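PDB 3F9S: putative polyketide cyclase from Acidithiobacillus ferrooxidans, which probably acts as a SnoaL-like polyketide cyclase, closing rings in polyketide-type intermediates. Local coordinates for the interface of chains A and B. Coordinates in Å, arbitrary orientation; residue numbers count along the deposited sequence, not the author numbering. Chains: chain A/B, putative polyketide cyclase.

Contact 1: the interface of chains A and B. Residues chain A 40, 127; chain B 75, 87-89, 111-112.
A:Trp127 faces B:Thr87 across the seam between two copies of a SnoaL-like fold. The indole offers one face to the threonine. B:Thr87 CB sits over the six-membered ring of A:Trp127, 3.8 Å from its centroid, in a CH-pi contact displaced toward the rim. The two side chains lie antiparallel, one alongside the other. CG of A:Trp127 is anti to the backbone N (chi1 -163°), and the benzo edge points at chain B. There CH2 of A:Trp127 lies 3.5 Å from the carbonyl O of B:Gly112. B:Leu89 crosses the indole at a slant and brings CD2 to 4.0 Å from CZ2 of A:Trp127. The same methyl also touches CE1 of A:His40.

On its opposite face the indole carries the imidazole of A:His40, so the tryptophan is sandwiched between its own chain and the partner. The imidazole meets B:Ser111 at its edge. NE2 of A:His40 is 2.6 Å from the hydroxyl OG of B:Ser111, in the imidazole plane. This hydrogen bond, of undecided direction, is somewhat bent, 147° at H. Water 1 lies in the indole plane, 2.8 Å from NE1 of A:Trp127. Water 1 also bonds the amide NE2 of B:Gln75, at 2.7 Å. The site probably fixes the register of the sheets in the two-chain assembly, which may be the biological dimer.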
ATOM      1  N   HIS A  40       4.745   2.252  -9.616  1.00 24.84           N
ATOM      2  CA  HIS A  40       3.331   2.109  -9.372  1.00 24.52           C
ATOM      3  C   HIS A  40       2.977   3.107  -8.298  1.00 24.31           C
ATOM      4  O   HIS A  40       3.654   3.192  -7.280  1.00 23.84           O
ATOM      5  CB  HIS A  40       3.064   0.689  -8.898  1.00 25.34           C
ATOM      6  CG  HIS A  40       1.626   0.398  -8.651  1.00 23.95           C
ATOM      7  ND1 HIS A  40       0.747   0.083  -9.660  1.00 27.45           N
ATOM      8  CD2 HIS A  40       0.925   0.326  -7.496  1.00 25.41           C
ATOM      9  CE1 HIS A  40      -0.445  -0.156  -9.136  1.00 26.28           C
ATOM     10  NE2 HIS A  40      -0.372   0.021  -7.828  1.00 21.33           N
ATOM     11  N   TRP A 127       7.156   1.785  -5.560  1.00 25.25           N
ATOM     12  CA  TRP A 127       5.919   1.084  -5.831  1.00 25.77           C
ATOM     13  C   TRP A 127       5.110   1.425  -4.595  1.00 25.13           C
ATOM     14  O   TRP A 127       5.454   1.016  -3.490  1.00 26.56           O
ATOM     15  CB  TRP A 127       6.199  -0.395  -5.935  1.00 25.80           C
ATOM     16  CG  TRP A 127       5.137  -1.150  -6.569  1.00 25.75           C
ATOM     17  CD1 TRP A 127       5.143  -1.640  -7.833  1.00 25.40           C
ATOM     18  CD2 TRP A 127       3.919  -1.570  -5.972  1.00 24.18           C
ATOM     19  NE1 TRP A 127       3.986  -2.330  -8.067  1.00 26.00           N
ATOM     20  CE2 TRP A 127       3.215  -2.306  -6.941  1.00 24.13           C
ATOM     21  CE3 TRP A 127       3.350  -1.417  -4.702  1.00 24.70           C
ATOM     22  CZ2 TRP A 127       1.967  -2.876  -6.688  1.00 24.52           C
ATOM     23  CZ3 TRP A 127       2.101  -1.975  -4.462  1.00 22.33           C
ATOM     24  CH2 TRP A 127       1.422  -2.686  -5.454  1.00 23.64           C
TER
ATOM     25  N   GLN B  75       3.272  -8.994  -6.785  1.00 25.16           N
ATOM     26  CA  GLN B  75       4.327  -8.266  -7.491  1.00 24.86           C
ATOM     27  C   GLN B  75       5.674  -8.360  -6.786  1.00 25.16           C
ATOM     28  O   GLN B  75       6.716  -8.365  -7.422  1.00 26.88           O
ATOM     29  CB  GLN B  75       3.921  -6.800  -7.617  1.00 23.98           C
ATOM     30  CG  GLN B  75       2.612  -6.605  -8.322  1.00 27.27           C
ATOM     31  CD  GLN B  75       2.619  -7.200  -9.731  1.00 27.02           C
ATOM     32  OE1 GLN B  75       2.033  -8.263  -9.991  1.00 28.95           O
ATOM     33  NE2 GLN B  75       3.301  -6.534 -10.631  1.00 22.63           N
ATOM     34  N   THR B  87       3.254  -7.067  -2.045  1.00 24.84           N
ATOM     35  CA  THR B  87       2.650  -6.104  -2.918  1.00 23.45           C
ATOM     36  C   THR B  87       1.959  -6.931  -3.981  1.00 24.53           C
ATOM     37  O   THR B  87       2.422  -8.013  -4.355  1.00 24.40           O
ATOM     38  CB  THR B  87       3.659  -5.137  -3.518  1.00 21.32           C
ATOM     39  OG1 THR B  87       4.661  -5.852  -4.236  1.00 25.14           O
ATOM     40  CG2 THR B  87       4.317  -4.316  -2.383  1.00 21.43           C
ATOM     41  N   TRP B  88       0.841  -6.414  -4.456  1.00 25.51           N
ATOM     42  CA  TRP B  88       0.029  -7.155  -5.374  1.00 24.53           C
ATOM     43  C   TRP B  88      -0.851  -6.324  -6.254  1.00 24.16           C
ATOM     44  O   TRP B  88      -1.202  -5.201  -5.904  1.00 24.40           O
ATOM     45  CB  TRP B  88      -0.863  -8.150  -4.607  1.00 24.37           C
ATOM     46  CG  TRP B  88      -1.544  -7.597  -3.423  1.00 24.05           C
ATOM     47  CD1 TRP B  88      -1.065  -7.611  -2.155  1.00 25.80           C
ATOM     48  CD2 TRP B  88      -2.825  -6.949  -3.358  1.00 26.01           C
ATOM     49  NE1 TRP B  88      -1.951  -7.017  -1.305  1.00 24.22           N
ATOM     50  CE2 TRP B  88      -3.046  -6.602  -2.009  1.00 27.30           C
ATOM     51  CE3 TRP B  88      -3.794  -6.626  -4.302  1.00 23.78           C
ATOM     52  CZ2 TRP B  88      -4.221  -5.978  -1.572  1.00 24.49           C
ATOM     53  CZ3 TRP B  88      -4.969  -5.996  -3.878  1.00 23.62           C
ATOM     54  CH2 TRP B  88      -5.159  -5.659  -2.518  1.00 25.20           C
ATOM     55  N   LEU B  89      -1.145  -6.913  -7.408  1.00 24.99           N
ATOM     56  CA  LEU B  89      -2.181  -6.434  -8.300  1.00 24.68           C
ATOM     57  C   LEU B  89      -3.328  -7.379  -8.078  1.00 24.67           C
ATOM     58  O   LEU B  89      -3.201  -8.439  -7.492  1.00 22.83           O
ATOM     59  CB  LEU B  89      -1.753  -6.434  -9.750  1.00 23.88           C
ATOM     60  CG  LEU B  89      -0.500  -5.617 -10.027  1.00 27.22           C
ATOM     61  CD1 LEU B  89      -0.211  -5.623 -11.502  1.00 25.38           C
ATOM     62  CD2 LEU B  89      -0.518  -4.181  -9.476  1.00 27.13           C
ATOM     63  N   SER B 111      -4.793  -2.738  -6.581  1.00 25.70           N
ATOM     64  CA  SER B 111      -3.459  -3.074  -6.145  1.00 23.46           C
ATOM     65  C   SER B 111      -3.398  -2.770  -4.671  1.00 22.12           C
ATOM     66  O   SER B 111      -4.284  -2.124  -4.120  1.00 23.23           O
ATOM     67  CB  SER B 111      -2.425  -2.302  -6.936  1.00 26.67           C
ATOM     68  OG  SER B 111      -2.583  -0.909  -6.742  1.00 24.16           O
ATOM     69  N   GLY B 112      -2.404  -3.331  -4.020  1.00 21.45           N
ATOM     70  CA  GLY B 112      -2.270  -3.151  -2.605  1.00 22.51           C
ATOM     71  C   GLY B 112      -0.954  -3.631  -2.068  1.00 24.71           C
ATOM     72  O   GLY B 112      -0.192  -4.240  -2.788  1.00 24.82           O
TER
HETATM   73  O   HOH W   1       3.426  -3.817 -10.389  1.00 20.06           O

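Contact 2: the interface of chains A and B. Residues chain A 132-133, 136; chain B 133, 136, 140.
B:Leu133 packs against A:Arg132, A:Leu133 and A:Tyr136 where the C-terminal helices 132-142 of two SnoaL-like chains meet. The apolar contacts centre on this leucine. Its CG is anti to the backbone N (chi1 -175°), and its two methyls serve different neighbours. CD2 of B:Leu133 lies over the centre of the A:Arg132 guanidinium face and comes within 3.5 Å of CB of A:Arg132. The arginine chain bends at chi3 (-65°), which brings the flat group round to the leucine. CD1 of B:Leu133 rests on one face of the A:Tyr136 ring, toward the rim, 3.9 Å from CD2 of A:Tyr136. It also meets CD1 of A:Leu133, as the two leucines cross obliquely.

The side chains of A:Tyr136 and B:Tyr136 cross at about a right angle. The phenol OH of A:Tyr136 approaches CE2 of B:Tyr136 at 3.7 Å.

Polar links run through water. Water 3 lies in the A:Tyr136 ring plane and bonds the OH of both A:Tyr136 and B:Tyr136, each at 2.7 Å. Water 2 bridges the backbone N atoms of A:Leu133 and B:Leu133 near the helix starts.

Within chain B, NH1 of B:Arg140 donates to OH of B:Tyr136 at 3.0 Å, with the oxygen near the guanidinium plane. The aliphatic CG of B:Arg140 lies over one face of the B:Tyr136 ring, toward its rim.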
ATOM      1  N   ARG A 132      -5.946   6.806  -0.482  1.00 23.40           N
ATOM      2  CA  ARG A 132      -6.545   7.966  -1.108  1.00 21.66           C
ATOM      3  C   ARG A 132      -8.041   8.050  -0.848  1.00 21.46           C
ATOM      4  O   ARG A 132      -8.582   9.156  -0.739  1.00 21.51           O
ATOM      5  CB  ARG A 132      -6.325   7.966  -2.597  1.00 22.57           C
ATOM      6  CG  ARG A 132      -4.879   8.042  -2.992  1.00 20.71           C
ATOM      7  CD  ARG A 132      -4.800   8.238  -4.443  1.00 22.87           C
ATOM      8  NE  ARG A 132      -5.333   7.056  -5.114  1.00 22.47           N
ATOM      9  CZ  ARG A 132      -5.791   7.034  -6.360  1.00 25.44           C
ATOM     10  NH1 ARG A 132      -5.813   8.116  -7.128  1.00 22.32           N
ATOM     11  NH2 ARG A 132      -6.229   5.890  -6.843  1.00 22.41           N
ATOM     12  N   LEU A 133      -8.716   6.901  -0.730  1.00 20.25           N
ATOM     13  CA  LEU A 133     -10.151   6.911  -0.490  1.00 19.85           C
ATOM     14  C   LEU A 133     -10.453   7.539   0.882  1.00 21.06           C
ATOM     15  O   LEU A 133     -11.398   8.325   0.997  1.00 21.15           O
ATOM     16  CB  LEU A 133     -10.776   5.519  -0.598  1.00 19.33           C
ATOM     17  CG  LEU A 133     -12.296   5.496  -0.431  1.00 21.18           C
ATOM     18  CD1 LEU A 133     -12.984   6.412  -1.480  1.00 22.15           C
ATOM     19  CD2 LEU A 133     -12.815   4.088  -0.514  1.00 22.84           C
ATOM     20  N   TYR A 136     -10.138  11.237   0.497  1.00 27.56           N
ATOM     21  CA  TYR A 136     -11.318  11.616  -0.301  1.00 27.51           C
ATOM     22  C   TYR A 136     -12.545  11.711   0.605  1.00 27.60           C
ATOM     23  O   TYR A 136     -13.241  12.728   0.599  1.00 28.51           O
ATOM     24  CB  TYR A 136     -11.478  10.580  -1.430  1.00 28.47           C
ATOM     25  CG  TYR A 136     -12.656  10.714  -2.361  1.00 30.93           C
ATOM     26  CD1 TYR A 136     -13.918  10.239  -1.990  1.00 30.69           C
ATOM     27  CD2 TYR A 136     -12.490  11.213  -3.657  1.00 35.69           C
ATOM     28  CE1 TYR A 136     -15.002  10.323  -2.860  1.00 33.90           C
ATOM     29  CE2 TYR A 136     -13.567  11.293  -4.537  1.00 35.41           C
ATOM     30  CZ  TYR A 136     -14.816  10.836  -4.132  1.00 32.83           C
ATOM     31  OH  TYR A 136     -15.877  10.949  -5.001  1.00 34.72           O
TER
ATOM     32  N   LEU B 133      -9.750   3.762  -3.731  1.00 25.29           N
ATOM     33  CA  LEU B 133     -10.205   4.856  -4.557  1.00 23.29           C
ATOM     34  C   LEU B 133     -10.217   4.446  -6.023  1.00 22.97           C
ATOM     35  O   LEU B 133     -11.140   4.775  -6.724  1.00 23.30           O
ATOM     36  CB  LEU B 133      -9.353   6.109  -4.362  1.00 23.34           C
ATOM     37  CG  LEU B 133      -9.878   7.324  -5.134  1.00 22.40           C
ATOM     38  CD1 LEU B 133     -11.308   7.699  -4.744  1.00 25.27           C
ATOM     39  CD2 LEU B 133      -8.961   8.493  -4.882  1.00 24.34           C
ATOM     40  N   TYR B 136     -13.235   2.377  -6.575  1.00 24.67           N
ATOM     41  CA  TYR B 136     -14.392   3.255  -6.494  1.00 24.44           C
ATOM     42  C   TYR B 136     -14.566   4.036  -7.786  1.00 25.08           C
ATOM     43  O   TYR B 136     -15.669   4.150  -8.321  1.00 25.06           O
ATOM     44  CB  TYR B 136     -14.237   4.208  -5.322  1.00 25.96           C
ATOM     45  CG  TYR B 136     -15.444   5.092  -5.197  1.00 26.99           C
ATOM     46  CD1 TYR B 136     -16.686   4.543  -4.864  1.00 30.42           C
ATOM     47  CD2 TYR B 136     -15.359   6.458  -5.451  1.00 29.22           C
ATOM     48  CE1 TYR B 136     -17.816   5.342  -4.747  1.00 28.68           C
ATOM     49  CE2 TYR B 136     -16.471   7.267  -5.321  1.00 30.11           C
ATOM     50  CZ  TYR B 136     -17.695   6.702  -4.987  1.00 30.56           C
ATOM     51  OH  TYR B 136     -18.787   7.515  -4.885  1.00 30.10           O
ATOM     52  N   ARG B 140     -17.663   3.750 -10.334  1.00 27.01           N
ATOM     53  CA  ARG B 140     -18.360   4.983 -10.715  1.00 27.23           C
ATOM     54  C   ARG B 140     -18.345   5.220 -12.221  1.00 28.77           C
ATOM     55  O   ARG B 140     -19.360   5.600 -12.794  1.00 29.08           O
ATOM     56  CB  ARG B 140     -17.736   6.184 -10.012  1.00 27.22           C
ATOM     57  CG  ARG B 140     -18.100   6.275  -8.552  1.00 29.86           C
ATOM     58  CD  ARG B 140     -19.498   6.838  -8.356  1.00 31.44           C
ATOM     59  NE  ARG B 140     -19.606   8.171  -8.958  1.00 34.32           N
ATOM     60  CZ  ARG B 140     -19.237   9.334  -8.411  1.00 36.36           C
ATOM     61  NH1 ARG B 140     -18.723   9.409  -7.189  1.00 34.31           N
ATOM     62  NH2 ARG B 140     -19.387  10.453  -9.116  1.00 36.66           N
TER
HETATM   63  O   HOH W   2      -7.595   4.346  -1.795  1.00 15.21           O
HETATM   64  O   HOH W   3     -18.133   9.900  -3.860  1.00 41.50           O

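Contact 3: the interface of chains A and B. Residues chain A 78, 85, 87, 113, 115; chain B 78, 85, 87, 113, 115.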
ATOM      1  N   PHE A  78      10.904  -2.483   5.992  1.00 22.79           N
ATOM      2  CA  PHE A  78      11.078  -3.903   5.722  1.00 23.75           C
ATOM      3  C   PHE A  78      12.051  -4.008   4.560  1.00 23.86           C
ATOM      4  O   PHE A  78      11.680  -3.720   3.435  1.00 24.90           O
ATOM      5  CB  PHE A  78       9.721  -4.523   5.414  1.00 24.78           C
ATOM      6  CG  PHE A  78       8.697  -4.199   6.440  1.00 24.94           C
ATOM      7  CD1 PHE A  78       8.557  -4.985   7.576  1.00 24.57           C
ATOM      8  CD2 PHE A  78       7.880  -3.075   6.289  1.00 26.54           C
ATOM      9  CE1 PHE A  78       7.597  -4.661   8.546  1.00 23.41           C
ATOM     10  CE2 PHE A  78       6.952  -2.753   7.259  1.00 25.39           C
ATOM     11  CZ  PHE A  78       6.803  -3.545   8.372  1.00 25.37           C
ATOM     12  N   VAL A  85      10.695  -1.570   1.998  1.00 23.34           N
ATOM     13  CA  VAL A  85       9.298  -1.170   2.040  1.00 23.34           C
ATOM     14  C   VAL A  85       9.114  -0.323   3.289  1.00 23.41           C
ATOM     15  O   VAL A  85       9.549  -0.727   4.372  1.00 24.91           O
ATOM     16  CB  VAL A  85       8.345  -2.348   2.099  1.00 22.23           C
ATOM     17  CG1 VAL A  85       6.890  -1.818   2.026  1.00 24.40           C
ATOM     18  CG2 VAL A  85       8.585  -3.351   0.957  1.00 25.82           C
ATOM     19  N   THR A  87       6.156   1.504   5.496  1.00 22.95           N
ATOM     20  CA  THR A  87       4.747   1.735   5.784  1.00 22.41           C
ATOM     21  C   THR A  87       4.759   3.014   6.575  1.00 22.96           C
ATOM     22  O   THR A  87       5.686   3.282   7.339  1.00 25.16           O
ATOM     23  CB  THR A  87       4.106   0.597   6.548  1.00 22.46           C
ATOM     24  OG1 THR A  87       4.877   0.297   7.702  1.00 22.86           O
ATOM     25  CG2 THR A  87       4.013  -0.639   5.653  1.00 23.75           C
ATOM     26  N   ALA A 113       1.950   2.582   1.963  1.00 23.25           N
ATOM     27  CA  ALA A 113       3.054   1.654   1.901  1.00 24.19           C
ATOM     28  C   ALA A 113       3.805   1.958   0.625  1.00 25.11           C
ATOM     29  O   ALA A 113       3.197   2.121  -0.430  1.00 25.54           O
ATOM     30  CB  ALA A 113       2.545   0.245   1.962  1.00 23.81           C
ATOM     31  N   VAL A 115       7.284   0.726  -1.501  1.00 22.12           N
ATOM     32  CA  VAL A 115       8.478  -0.073  -1.741  1.00 22.84           C
ATOM     33  C   VAL A 115       9.438   0.904  -2.387  1.00 23.85           C
ATOM     34  O   VAL A 115       9.112   1.513  -3.411  1.00 24.09           O
ATOM     35  CB  VAL A 115       8.259  -1.212  -2.725  1.00 23.20           C
ATOM     36  CG1 VAL A 115       9.552  -2.026  -2.831  1.00 22.95           C
ATOM     37  CG2 VAL A 115       7.083  -2.105  -2.252  1.00 22.01           C
TER
ATOM     38  N   PHE B  78       8.681  -8.934   0.318  1.00 24.50           N
ATOM     39  CA  PHE B  78       9.799  -8.302   0.979  1.00 26.52           C
ATOM     40  C   PHE B  78       9.816  -8.745   2.425  1.00 27.09           C
ATOM     41  O   PHE B  78       9.019  -8.301   3.220  1.00 28.44           O
ATOM     42  CB  PHE B  78       9.685  -6.790   0.834  1.00 26.08           C
ATOM     43  CG  PHE B  78       9.451  -6.364  -0.583  1.00 26.32           C
ATOM     44  CD1 PHE B  78      10.511  -6.185  -1.442  1.00 24.58           C
ATOM     45  CD2 PHE B  78       8.159  -6.166  -1.075  1.00 26.57           C
ATOM     46  CE1 PHE B  78      10.311  -5.826  -2.754  1.00 25.33           C
ATOM     47  CE2 PHE B  78       7.943  -5.773  -2.421  1.00 25.90           C
ATOM     48  CZ  PHE B  78       9.012  -5.595  -3.246  1.00 27.18           C
ATOM     49  N   VAL B  85       6.332  -8.244   3.445  1.00 25.54           N
ATOM     50  CA  VAL B  85       5.430  -7.327   2.795  1.00 24.65           C
ATOM     51  C   VAL B  85       5.144  -7.940   1.432  1.00 24.25           C
ATOM     52  O   VAL B  85       6.062  -8.323   0.728  1.00 26.54           O
ATOM     53  CB  VAL B  85       6.010  -5.946   2.605  1.00 24.54           C
ATOM     54  CG1 VAL B  85       4.923  -5.009   2.028  1.00 24.68           C
ATOM     55  CG2 VAL B  85       6.525  -5.428   3.959  1.00 25.43           C
ATOM     56  N   THR B  87       3.254  -7.067  -2.045  1.00 24.84           N
ATOM     57  CA  THR B  87       2.650  -6.104  -2.918  1.00 23.45           C
ATOM     58  C   THR B  87       1.959  -6.931  -3.981  1.00 24.53           C
ATOM     59  O   THR B  87       2.422  -8.013  -4.355  1.00 24.40           O
ATOM     60  CB  THR B  87       3.659  -5.137  -3.518  1.00 21.32           C
ATOM     61  OG1 THR B  87       4.661  -5.852  -4.236  1.00 25.14           O
ATOM     62  CG2 THR B  87       4.317  -4.316  -2.383  1.00 21.43           C
ATOM     63  N   ALA B 113      -0.715  -3.299  -0.802  1.00 24.57           N
ATOM     64  CA  ALA B 113       0.500  -3.705  -0.104  1.00 24.98           C
ATOM     65  C   ALA B 113       0.004  -4.279   1.201  1.00 25.57           C
ATOM     66  O   ALA B 113      -0.807  -3.669   1.859  1.00 25.51           O
ATOM     67  CB  ALA B 113       1.408  -2.519   0.144  1.00 26.99           C
ATOM     68  N   VAL B 115       1.452  -6.132   4.735  1.00 25.66           N
ATOM     69  CA  VAL B 115       2.525  -6.575   5.590  1.00 24.50           C
ATOM     70  C   VAL B 115       1.923  -7.734   6.349  1.00 24.36           C
ATOM     71  O   VAL B 115       0.942  -7.554   7.042  1.00 27.47           O
ATOM     72  CB  VAL B 115       2.991  -5.523   6.593  1.00 21.96           C
ATOM     73  CG1 VAL B 115       4.229  -6.037   7.328  1.00 22.48           C
ATOM     74  CG2 VAL B 115       3.317  -4.198   5.853  1.00 24.04           C
TER
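A:Val85 and B:Val85 meet tip to tip across the two-fold axis, where sheet faces of the SnoaL-like chains pack together. This patch is built of aliphatic and aromatic contacts. CG1 of A:Val85 and CG1 of B:Val85 are 3.7 Å apart. CG1 is anti to the backbone N in both (chi1 -176° in A:Val85), while CG2 turns to the partner's phenylalanine.

The aromatic contacts come in two twin pairs. CG2 of A:Val85 lies 3.5 Å from CG of B:Phe78, near the root of the ring, and the side chains cross at about a right angle. CG2 of B:Val85 does the same to A:Phe78. The far end of each ring goes to the other chain's Val115. CZ of B:Phe78 is 3.6 Å from CG1 of A:Val115. Each phenylalanine is thus held at both ends by valines of the partner. Within chain A, the hydroxyl OG1 of A:Thr87 lies at the edge of the A:Phe78 ring, in its plane.

Methyl contacts extend the patch. CG2 of A:Thr87 and CG2 of B:Val115 approach tip to tip at 3.6 Å. In the twin, A:Val115 and B:Thr87 meet at a slant. This apolar patch about the axis probably holds the two sheets together. Both alanines point at the axis, and the CB atoms of A:Ala113 and B:Ala113 close to a tight 3.5 Å.

Contacts 1 and 3 are neighbours, with their C-alpha centres about 9 Å apart, and they share B:Thr87. Both draw on strands 71-80, 83-93 and the long strand that begins at 107. Contact 1 adds strands 36-40 and 122-130. Contact 2 uses helix 132-142, which follows strand 122-130 closely; its C-alpha centre is about 17 Å from that of contact 1 and about 21 Å from that of contact 3. The chains are therefore joined by both sheets and C-terminal helices. Each contact has its twin with the chains exchanged; contact 3 already lies across the axis. This extended seam is consistent with a stable dimer.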